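PDB 4LKS: glycosyl hydrolase, family 31/fibronectin type III domain protein from Clostridium perfringens, which binds galactose through a calcium-containing family 32 carbohydrate-binding module of a family 31 glycoside hydrolase, probably helping the enzyme to engage galactose-bearing glycans. Local coordinates for residues D36-E41 against I51-Y56; E94-T99 against R142-K147; E108-N113 against N129-N134. All blocks are in the same frame, centred on the assembly; numbering follows the deposited sequence.

In the fold
From the N terminus, the chain leaves strand 26-31 and enters the loop that holds residues 36-41; contact 1 closes after only nine further residues, where the loop meets 51-56 around strand 52-53 beside the galactose pocket. Contact 2 opens later, at 94-99, and closes at 142-147, pairing two neighbouring strands of the five-stranded sheet. Contact 3, 108-113 against 129-134, falls wholly within that span and joins the edge strands 107-113 and 129-138 of the two sheets. Contacts 2 and 3 touch, because strands 95-100 and 107-113 are hydrogen-bonded neighbours. Contact 1 lies on the opposite side of the chain's centre from contact 3, about 23 Å between centres.

Contact 1 of 3, residues D36-E41 against I51-Y56; sequences DRDYKE and IWHSAY. With GAL (beta-D-galactopyranose), chain D.
Asp38 lies tightly alongside both Ile51 and His53, its side chain pointing the same way as theirs, and its carbonyl O takes a hydrogen bond from His53 N at 3.0 Å. Asp38 CG is 3.6 Å from Ile51 CG1, while Asp38 CB rests 3.5 Å from His53 CB. Water 1 bridges Asp38 and Ile51, donating to Asp38 OD1 and accepting from Ile51 N. Trp52 adds its CD1 atom against Lys40 CA, and its indole NE1 is held by Ser33 O.

The other end is looser and lies toward solvent: exposed Asp36 meets Tyr56 through a single group. Tyr56 OH donates to the syn lone pair of Asp36 OD2 at 2.7 Å; OD2 lies in the ring plane at its edge, while the carboxylate is turned 69° from the ring. With Tyr56 CG between the backbone N and the carbonyl carbon (chi1 55°), the ring meets Asp36 at its edge and carries the sugar on one face, galactose C5 3.6 Å above its centre. His53 ND1 is tied to Ser54 O in the imidazole plane, which orients NE2 for its 2.7 Å hydrogen bond with galactose O4. Aromatic stacking on a galactose with an axial O4 held by histidine is the arrangement of galactose-binding family 32 modules.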
loop_
_atom_site.group_PDB
_atom_site.type_symbol
_atom_site.label_atom_id
_atom_site.label_comp_id
_atom_site.label_asym_id
_atom_site.label_seq_id
_atom_site.Cartn_x
_atom_site.Cartn_y
_atom_site.Cartn_z
ATOM N N ASP A 36 4.288 -1.077 17.186
ATOM C CA ASP A 36 3.585 -0.127 18.045
ATOM C C ASP A 36 2.072 -0.329 17.944
ATOM O O ASP A 36 1.600 -1.460 18.063
ATOM C CB ASP A 36 4.013 1.296 17.681
ATOM C CG ASP A 36 5.515 1.481 17.747
ATOM O OD1 ASP A 36 6.149 0.826 18.603
ATOM O OD2 ASP A 36 6.061 2.279 16.958
ATOM N N ARG A 37 1.313 0.743 17.714
ATOM C CA ARG A 37 -0.127 0.593 17.470
ATOM C C ARG A 37 -0.467 0.849 16.006
ATOM O O ARG A 37 -1.616 1.127 15.651
ATOM C CB ARG A 37 -0.956 1.495 18.385
ATOM C CG ARG A 37 -0.758 1.192 19.859
ATOM C CD ARG A 37 -1.687 2.025 20.728
ATOM N NE ARG A 37 -1.247 2.018 22.121
ATOM C CZ ARG A 37 -0.291 2.811 22.593
ATOM N NH1 ARG A 37 0.307 3.684 21.794
ATOM N NH2 ARG A 37 0.060 2.743 23.873
ATOM N N ASP A 38 0.548 0.716 15.160
ATOM C CA ASP A 38 0.396 0.972 13.733
ATOM C C ASP A 38 -0.004 -0.301 12.995
ATOM O O ASP A 38 0.743 -0.845 12.163
ATOM C CB ASP A 38 1.670 1.601 13.182
ATOM C CG ASP A 38 1.951 2.960 13.797
ATOM O OD1 ASP A 38 1.003 3.601 14.307
ATOM O OD2 ASP A 38 3.116 3.394 13.757
ATOM N N TYR A 39 -1.214 -0.754 13.298
ATOM C CA TYR A 39 -1.707 -2.050 12.862
ATOM C C TYR A 39 -2.053 -2.071 11.378
ATOM O O TYR A 39 -2.316 -1.028 10.770
ATOM C CB TYR A 39 -2.938 -2.445 13.684
ATOM C CG TYR A 39 -2.696 -2.412 15.175
ATOM C CD1 TYR A 39 -1.701 -3.188 15.748
ATOM C CD2 TYR A 39 -3.472 -1.613 16.003
ATOM C CE1 TYR A 39 -1.471 -3.161 17.118
ATOM C CE2 TYR A 39 -3.252 -1.584 17.372
ATOM C CZ TYR A 39 -2.248 -2.362 17.914
ATOM O OH TYR A 39 -2.013 -2.348 19.271
ATOM N N LYS A 40 -2.066 -3.274 10.806
ATOM C CA LYS A 40 -2.381 -3.454 9.396
ATOM C C LYS A 40 -3.728 -2.834 8.995
ATOM O O LYS A 40 -3.864 -2.287 7.890
ATOM C CB LYS A 40 -2.317 -4.944 9.027
ATOM C CG LYS A 40 -3.326 -5.834 9.733
ATOM C CD LYS A 40 -2.972 -7.311 9.511
ATOM C CE LYS A 40 -4.100 -8.232 9.941
ATOM N NZ LYS A 40 -4.329 -8.218 11.423
ATOM N N GLU A 41 -4.711 -2.872 9.891
ATOM C CA GLU A 41 -6.048 -2.369 9.566
ATOM C C GLU A 41 -6.018 -0.865 9.274
ATOM O O GLU A 41 -6.852 -0.334 8.504
ATOM C CB GLU A 41 -7.015 -2.668 10.722
ATOM C CG GLU A 41 -7.329 -4.159 10.946
ATOM C CD GLU A 41 -6.254 -4.938 11.714
ATOM O OE1 GLU A 41 -5.335 -4.330 12.311
ATOM O OE2 GLU A 41 -6.344 -6.188 11.728
ATOM N N ILE A 51 -1.668 4.813 10.461
ATOM C CA ILE A 51 -0.800 4.091 9.541
ATOM C C ILE A 51 -0.587 2.653 9.944
ATOM O O ILE A 51 -0.647 2.310 11.128
ATOM C CB ILE A 51 0.596 4.735 9.413
ATOM C CG1 ILE A 51 1.353 4.676 10.744
ATOM C CG2 ILE A 51 0.491 6.170 8.902
ATOM C CD1 ILE A 51 2.790 5.153 10.642
ATOM N N TRP A 52 -0.362 1.806 8.948
ATOM C CA TRP A 52 0.324 0.541 9.187
ATOM C C TRP A 52 1.815 0.835 9.117
ATOM O O TRP A 52 2.253 1.591 8.246
ATOM C CB TRP A 52 -0.050 -0.496 8.123
ATOM C CG TRP A 52 0.905 -1.660 8.105
ATOM C CD1 TRP A 52 1.168 -2.516 9.134
ATOM C CD2 TRP A 52 1.728 -2.085 7.009
ATOM N NE1 TRP A 52 2.105 -3.445 8.754
ATOM C CE2 TRP A 52 2.462 -3.210 7.453
ATOM C CE3 TRP A 52 1.914 -1.632 5.697
ATOM C CZ2 TRP A 52 3.372 -3.888 6.629
ATOM C CZ3 TRP A 52 2.819 -2.314 4.872
ATOM C CH2 TRP A 52 3.532 -3.426 5.347
ATOM N N HIS A 53 2.591 0.251 10.030
ATOM C CA HIS A 53 4.044 0.383 10.017
ATOM C C HIS A 53 4.618 -0.978 10.366
ATOM O O HIS A 53 4.173 -1.616 11.322
ATOM C CB HIS A 53 4.479 1.425 11.060
ATOM C CG HIS A 53 5.881 1.933 10.895
ATOM N ND1 HIS A 53 6.995 1.127 10.990
ATOM C CD2 HIS A 53 6.349 3.193 10.701
ATOM C CE1 HIS A 53 8.087 1.859 10.836
ATOM N NE2 HIS A 53 7.719 3.117 10.666
ATOM N N SER A 54 5.580 -1.444 9.575
ATOM C CA SER A 54 6.191 -2.739 9.831
ATOM C C SER A 54 7.203 -2.605 10.975
ATOM O O SER A 54 7.553 -1.490 11.387
ATOM C CB SER A 54 6.833 -3.311 8.547
ATOM O OG SER A 54 7.931 -2.542 8.087
ATOM N N ALA A 55 7.659 -3.740 11.490
ATOM C CA ALA A 55 8.581 -3.740 12.632
ATOM C C ALA A 55 9.911 -3.086 12.274
ATOM O O ALA A 55 10.357 -3.145 11.128
ATOM C CB ALA A 55 8.785 -5.157 13.149
ATOM N N TYR A 56 10.553 -2.451 13.258
ATOM C CA TYR A 56 11.759 -1.678 12.979
ATOM C C TYR A 56 12.885 -1.921 13.978
ATOM O O TYR A 56 13.726 -1.049 14.207
ATOM C CB TYR A 56 11.453 -0.179 12.863
ATOM C CG TYR A 56 10.741 0.448 14.043
ATOM C CD1 TYR A 56 11.451 0.946 15.129
ATOM C CD2 TYR A 56 9.362 0.582 14.047
ATOM C CE1 TYR A 56 10.802 1.540 16.194
ATOM C CE2 TYR A 56 8.705 1.169 15.100
ATOM C CZ TYR A 56 9.425 1.642 16.176
ATOM O OH TYR A 56 8.752 2.232 17.221
HETATM C C1 GAL D . 10.135 6.648 14.939
HETATM C C2 GAL D . 8.688 6.598 14.411
HETATM C C3 GAL D . 8.212 5.158 14.291
HETATM C C4 GAL D . 9.181 4.376 13.388
HETATM C C5 GAL D . 10.576 4.470 13.971
HETATM C C6 GAL D . 11.652 3.822 13.098
HETATM O O1 GAL D . 10.624 7.962 14.937
HETATM O O2 GAL D . 7.767 7.282 15.267
HETATM O O3 GAL D . 6.918 5.110 13.696
HETATM O O4 GAL D . 9.194 4.950 12.082
HETATM O O5 GAL D . 10.983 5.853 14.110
HETATM O O6 GAL D . 12.930 3.880 13.721
HETATM O O HOH W 1 -1.170 4.931 13.404
#

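Contact 2 of 3, residues E94-T99 against R142-K147; sequences EYKIET and RFTALK
Glu98 and Arg142 lie side by side on one face of an antiparallel strand pair in the five-stranded sheet of this beta-sandwich, and they point the same way. Arg142 grips the carboxylate side-on in a salt bridge: NE reaches Glu98 OE1 at 2.9 Å and NH2 reaches OE2 at 3.0 Å. Both oxygens lie near the guanidinium plane, yet the two flat groups are turned 42° apart, and NE approaches OE1 from above the carboxylate plane. Trp106 adds a cation-pi contact to the same arginine.

The opposite face, carrying Tyr95, Ile97, Phe143 and Ala145, turns to the sandwich interior. Phe143 CG is anti to the backbone N (chi1 -180°), and ring atom CE1 comes obliquely within 3.7 Å of Tyr95 CB. Tyr95 and Ile97 also pack on Ile131 of the other sheet.

The register shifts by one residue at a classic beta bulge, where Leu146 and Lys147 both face Glu94. Glu94 O accepts a 2.8 Å bond from Leu146 N and a weak one from Lys147 N, and Glu94 N resumes the pairing by donating to Lys147 O. The extended Lys147 chain runs past Glu94 OE1, making a long salt bridge through NZ. Water 2 lies 2.7 Å from Glu98 OE1, 2.8 Å from Arg142 O and 2.6 Å from Thr144 OG1.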
loop_
_atom_site.group_PDB
_atom_site.type_symbol
_atom_site.label_atom_id
_atom_site.label_comp_id
_atom_site.label_asym_id
_atom_site.label_seq_id
_atom_site.Cartn_x
_atom_site.Cartn_y
_atom_site.Cartn_z
ATOM N N GLU A 94 9.722 1.580 -3.876
ATOM C CA GLU A 94 9.629 0.505 -4.862
ATOM C C GLU A 94 8.664 -0.538 -4.308
ATOM O O GLU A 94 8.736 -0.906 -3.125
ATOM C CB GLU A 94 10.999 -0.138 -5.169
ATOM C CG GLU A 94 10.970 -1.021 -6.427
ATOM C CD GLU A 94 12.199 -1.907 -6.612
ATOM O OE1 GLU A 94 13.030 -2.017 -5.691
ATOM O OE2 GLU A 94 12.307 -2.523 -7.694
ATOM N N TYR A 95 7.748 -1.006 -5.153
ATOM C CA TYR A 95 6.676 -1.895 -4.712
ATOM C C TYR A 95 6.428 -3.026 -5.712
ATOM O O TYR A 95 6.864 -2.979 -6.880
ATOM C CB TYR A 95 5.368 -1.099 -4.502
ATOM C CG TYR A 95 4.911 -0.468 -5.800
ATOM C CD1 TYR A 95 4.162 -1.198 -6.722
ATOM C CD2 TYR A 95 5.278 0.824 -6.138
ATOM C CE1 TYR A 95 3.788 -0.655 -7.943
ATOM C CE2 TYR A 95 4.900 1.385 -7.366
ATOM C CZ TYR A 95 4.153 0.631 -8.256
ATOM O OH TYR A 95 3.776 1.143 -9.482
ATOM N N LYS A 96 5.691 -4.021 -5.238
ATOM C CA LYS A 96 5.148 -5.074 -6.080
ATOM C C LYS A 96 3.676 -5.236 -5.725
ATOM O O LYS A 96 3.277 -5.070 -4.557
ATOM C CB LYS A 96 5.908 -6.396 -5.878
ATOM C CG LYS A 96 5.342 -7.566 -6.689
ATOM C CD LYS A 96 6.251 -8.787 -6.637
ATOM C CE LYS A 96 6.267 -9.425 -5.266
ATOM N NZ LYS A 96 7.063 -10.700 -5.322
ATOM N N ILE A 97 2.874 -5.517 -6.750
ATOM C CA ILE A 97 1.460 -5.802 -6.563
ATOM C C ILE A 97 1.156 -7.203 -7.070
ATOM O O ILE A 97 1.524 -7.570 -8.194
ATOM C CB ILE A 97 0.578 -4.799 -7.317
ATOM C CG1 ILE A 97 0.711 -3.413 -6.689
ATOM C CG2 ILE A 97 -0.887 -5.249 -7.283
ATOM C CD1 ILE A 97 0.121 -2.310 -7.515
ATOM N N GLU A 98 0.487 -7.990 -6.229
ATOM C CA GLU A 98 0.000 -9.314 -6.618
ATOM C C GLU A 98 -1.481 -9.357 -6.289
ATOM O O GLU A 98 -1.919 -8.705 -5.351
ATOM C CB GLU A 98 0.689 -10.405 -5.803
ATOM C CG GLU A 98 2.158 -10.569 -6.063
ATOM C CD GLU A 98 2.806 -11.369 -4.955
ATOM O OE1 GLU A 98 3.083 -10.787 -3.879
ATOM O OE2 GLU A 98 2.982 -12.590 -5.127
ATOM N N THR A 99 -2.256 -10.134 -7.039
ATOM C CA THR A 99 -3.666 -10.296 -6.697
ATOM C C THR A 99 -4.049 -11.758 -6.712
ATOM O O THR A 99 -3.369 -12.587 -7.319
ATOM C CB THR A 99 -4.612 -9.515 -7.637
ATOM O OG1 THR A 99 -4.413 -9.930 -8.988
ATOM C CG2 THR A 99 -4.380 -8.011 -7.535
ATOM N N ARG A 142 -2.037 -8.196 -2.551
ATOM C CA ARG A 142 -0.847 -8.143 -1.717
ATOM C C ARG A 142 0.096 -7.061 -2.237
ATOM O O ARG A 142 0.548 -7.091 -3.388
ATOM C CB ARG A 142 -0.159 -9.509 -1.669
ATOM C CG ARG A 142 1.071 -9.538 -0.759
ATOM C CD ARG A 142 1.442 -10.952 -0.333
ATOM N NE ARG A 142 1.898 -11.782 -1.451
ATOM C CZ ARG A 142 1.990 -13.111 -1.401
ATOM N NH1 ARG A 142 1.650 -13.762 -0.296
ATOM N NH2 ARG A 142 2.422 -13.789 -2.458
ATOM N N PHE A 143 0.365 -6.096 -1.363
ATOM C CA PHE A 143 1.212 -4.948 -1.669
ATOM C C PHE A 143 2.531 -5.125 -0.926
ATOM O O PHE A 143 2.549 -5.193 0.306
ATOM C CB PHE A 143 0.501 -3.661 -1.230
ATOM C CG PHE A 143 1.281 -2.395 -1.501
ATOM C CD1 PHE A 143 1.268 -1.806 -2.756
ATOM C CD2 PHE A 143 2.020 -1.790 -0.495
ATOM C CE1 PHE A 143 1.991 -0.631 -3.005
ATOM C CE2 PHE A 143 2.733 -0.620 -0.738
ATOM C CZ PHE A 143 2.710 -0.039 -1.988
ATOM N N THR A 144 3.627 -5.225 -1.676
ATOM C CA THR A 144 4.944 -5.499 -1.108
ATOM C C THR A 144 5.833 -4.290 -1.251
ATOM O O THR A 144 5.934 -3.724 -2.325
ATOM C CB THR A 144 5.605 -6.681 -1.825
ATOM O OG1 THR A 144 4.778 -7.838 -1.671
ATOM C CG2 THR A 144 6.992 -6.959 -1.237
ATOM N N ALA A 145 6.465 -3.898 -0.146
ATOM C CA ALA A 145 7.429 -2.811 -0.137
ATOM C C ALA A 145 8.816 -3.401 -0.358
ATOM O O ALA A 145 9.278 -4.214 0.444
ATOM C CB ALA A 145 7.373 -2.075 1.188
ATOM N N LEU A 146 9.476 -2.973 -1.431
ATOM C CA LEU A 146 10.784 -3.506 -1.826
ATOM C C LEU A 146 11.913 -2.552 -1.449
ATOM O O LEU A 146 13.033 -2.984 -1.149
ATOM C CB LEU A 146 10.816 -3.761 -3.340
ATOM C CG LEU A 146 9.780 -4.751 -3.871
ATOM C CD1 LEU A 146 9.780 -4.745 -5.401
ATOM C CD2 LEU A 146 10.035 -6.149 -3.338
ATOM N N LYS A 147 11.621 -1.256 -1.479
ATOM C CA LYS A 147 12.556 -0.225 -1.053
ATOM C C LYS A 147 11.743 0.838 -0.336
ATOM O O LYS A 147 10.596 1.119 -0.728
ATOM C CB LYS A 147 13.260 0.408 -2.255
ATOM C CG LYS A 147 14.231 -0.513 -2.992
ATOM C CD LYS A 147 14.861 0.207 -4.167
ATOM C CE LYS A 147 15.884 -0.687 -4.855
ATOM N NZ LYS A 147 16.463 -0.025 -6.053
HETATM O O HOH W 2 3.191 -8.081 -3.724
#

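Contact 3 of 3, residues E108-N113 against N129-N134; sequences EVRTGN and NPIRFN
Strands 108-113 and 129-134 run roughly antiparallel, 145° between their directions, but their axes come no nearer than 7.4 Å and they meet through side chains and one side-chain-to-backbone bond. Arg110 supplies that bond: NH1 donates to Arg132 O at 2.8 Å, the acceptor lying in the guanidinium plane and the nitrogen in the plane of the carbonyl.

The rest of the guanidinium is held from its own strand. NE and NH2 both donate to Thr111 O, at 2.9 and 3.2 Å, reaching it from the same face of the carbonyl plane. With three of its N-H groups engaged by two backbone oxygens, the group has its rotation fixed and spans from one strand to the other. The Arg110 chain is bent at chi3 (-69°), which swings NE back toward its own strand, and its aliphatic CD lies 3.9 Å from Ile131 CG2 and also approaches Phe133 CB.

Beside it, Val109 and the buried Phe133 cross at a slant. Val109 CG1, anti to the backbone N (chi1 174°), presses on Phe133 CB at 3.5 Å and lies near CG and CD1 at the root of the ring. This is the apolar part of the contact, while the exposed Arg132 side chain starts away from the facing strand.

Val109 and Arg110 both face Ile97 in a classic beta bulge, which brings the two consecutive side chains toward 129-134. The contact thus ties the outermost strands of two sheets along one border of the sandwich: 107-113 pairs with strand 95-100, whereas Ile131 pairs with Ile79 and Phe133 packs on Leu76, both of strand 73-82.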
loop_
_atom_site.group_PDB
_atom_site.type_symbol
_atom_site.label_atom_id
_atom_site.label_comp_id
_atom_site.label_asym_id
_atom_site.label_seq_id
_atom_site.Cartn_x
_atom_site.Cartn_y
_atom_site.Cartn_z
ATOM N N GLU A 108 1.179 -12.162 -10.347
ATOM C CA GLU A 108 2.002 -10.963 -10.269
ATOM C C GLU A 108 1.459 -9.959 -11.267
ATOM O O GLU A 108 1.425 -10.206 -12.478
ATOM C CB GLU A 108 3.478 -11.257 -10.561
ATOM C CG GLU A 108 4.357 -10.042 -10.293
ATOM C CD GLU A 108 5.841 -10.332 -10.382
ATOM O OE1 GLU A 108 6.284 -11.373 -9.860
ATOM O OE2 GLU A 108 6.568 -9.501 -10.963
ATOM N N VAL A 109 1.025 -8.819 -10.749
ATOM C CA VAL A 109 0.392 -7.810 -11.587
ATOM C C VAL A 109 1.428 -6.826 -12.146
ATOM O O VAL A 109 1.487 -6.596 -13.359
ATOM C CB VAL A 109 -0.705 -7.072 -10.805
ATOM C CG1 VAL A 109 -1.258 -5.937 -11.624
ATOM C CG2 VAL A 109 -1.826 -8.047 -10.400
ATOM N N ARG A 110 2.254 -6.261 -11.265
ATOM C CA ARG A 110 3.278 -5.317 -11.691
ATOM C C ARG A 110 4.230 -4.987 -10.557
ATOM O O ARG A 110 3.964 -5.275 -9.381
ATOM C CB ARG A 110 2.668 -4.008 -12.210
ATOM C CG ARG A 110 2.081 -3.117 -11.119
ATOM C CD ARG A 110 1.779 -1.726 -11.663
ATOM N NE ARG A 110 3.028 -1.031 -11.954
ATOM C CZ ARG A 110 3.123 0.123 -12.601
ATOM N NH1 ARG A 110 2.040 0.736 -13.055
ATOM N NH2 ARG A 110 4.322 0.661 -12.797
ATOM N N THR A 111 5.361 -4.402 -10.924
ATOM C CA THR A 111 6.209 -3.713 -9.965
ATOM C C THR A 111 6.306 -2.252 -10.390
ATOM O O THR A 111 5.808 -1.862 -11.454
ATOM C CB THR A 111 7.600 -4.333 -9.882
ATOM O OG1 THR A 111 8.230 -4.239 -11.162
ATOM C CG2 THR A 111 7.505 -5.797 -9.497
ATOM N N GLY A 112 6.931 -1.425 -9.560
ATOM C CA GLY A 112 7.146 -0.052 -9.954
ATOM C C GLY A 112 7.840 0.750 -8.879
ATOM O O GLY A 112 8.184 0.230 -7.817
ATOM N N ASN A 113 8.037 2.028 -9.171
ATOM C CA ASN A 113 8.705 2.926 -8.253
ATOM C C ASN A 113 7.893 4.188 -8.077
ATOM O O ASN A 113 7.096 4.554 -8.948
ATOM C CB ASN A 113 10.104 3.275 -8.765
ATOM C CG ASN A 113 11.052 2.096 -8.704
ATOM O OD1 ASN A 113 11.789 1.911 -7.726
ATOM N ND2 ASN A 113 11.035 1.279 -9.744
ATOM N N ASN A 129 -0.507 8.719 -4.279
ATOM C CA ASN A 129 0.333 8.309 -5.402
ATOM C C ASN A 129 -0.395 7.213 -6.188
ATOM O O ASN A 129 -0.514 6.088 -5.713
ATOM C CB ASN A 129 1.669 7.739 -4.884
ATOM C CG ASN A 129 2.668 8.809 -4.455
ATOM O OD1 ASN A 129 3.725 8.972 -5.092
ATOM N ND2 ASN A 129 2.365 9.520 -3.370
ATOM N N PRO A 130 -0.906 7.532 -7.386
ATOM C CA PRO A 130 -1.647 6.519 -8.142
ATOM C C PRO A 130 -0.753 5.475 -8.796
ATOM O O PRO A 130 0.344 5.773 -9.274
ATOM C CB PRO A 130 -2.380 7.336 -9.215
ATOM C CG PRO A 130 -1.569 8.577 -9.354
ATOM C CD PRO A 130 -1.025 8.870 -7.990
ATOM N N ILE A 131 -1.243 4.247 -8.792
ATOM C CA ILE A 131 -0.586 3.093 -9.405
ATOM C C ILE A 131 -1.621 2.372 -10.260
ATOM O O ILE A 131 -2.554 1.769 -9.725
ATOM C CB ILE A 131 -0.041 2.130 -8.319
ATOM C CG1 ILE A 131 1.008 2.834 -7.445
ATOM C CG2 ILE A 131 0.541 0.871 -8.966
ATOM C CD1 ILE A 131 1.392 2.062 -6.203
ATOM N N ARG A 132 -1.468 2.443 -11.584
ATOM C CA ARG A 132 -2.416 1.796 -12.486
ATOM C C ARG A 132 -1.909 0.434 -12.924
ATOM O O ARG A 132 -0.708 0.159 -12.916
ATOM C CB ARG A 132 -2.710 2.675 -13.710
ATOM C CG ARG A 132 -1.546 2.818 -14.672
ATOM C CD ARG A 132 -1.829 3.859 -15.758
ATOM N NE ARG A 132 -2.799 3.397 -16.748
ATOM C CZ ARG A 132 -2.475 2.792 -17.889
ATOM N NH1 ARG A 132 -1.199 2.572 -18.190
ATOM N NH2 ARG A 132 -3.426 2.410 -18.737
ATOM N N PHE A 133 -2.845 -0.425 -13.301
ATOM C CA PHE A 133 -2.492 -1.723 -13.856
ATOM C C PHE A 133 -3.633 -2.271 -14.703
ATOM O O PHE A 133 -4.786 -1.834 -14.574
ATOM C CB PHE A 133 -2.082 -2.703 -12.743
ATOM C CG PHE A 133 -3.013 -2.718 -11.559
ATOM C CD1 PHE A 133 -4.140 -3.530 -11.556
ATOM C CD2 PHE A 133 -2.745 -1.945 -10.437
ATOM C CE1 PHE A 133 -4.996 -3.564 -10.457
ATOM C CE2 PHE A 133 -3.595 -1.961 -9.337
ATOM C CZ PHE A 133 -4.725 -2.774 -9.345
ATOM N N ASN A 134 -3.304 -3.204 -15.588
ATOM C CA ASN A 134 -4.302 -3.786 -16.466
ATOM C C ASN A 134 -5.364 -4.484 -15.646
ATOM O O ASN A 134 -5.057 -5.209 -14.697
ATOM C CB ASN A 134 -3.664 -4.731 -17.479
ATOM C CG ASN A 134 -2.878 -3.986 -18.538
ATOM O OD1 ASN A 134 -2.896 -2.751 -18.581
ATOM N ND2 ASN A 134 -2.188 -4.727 -19.400
#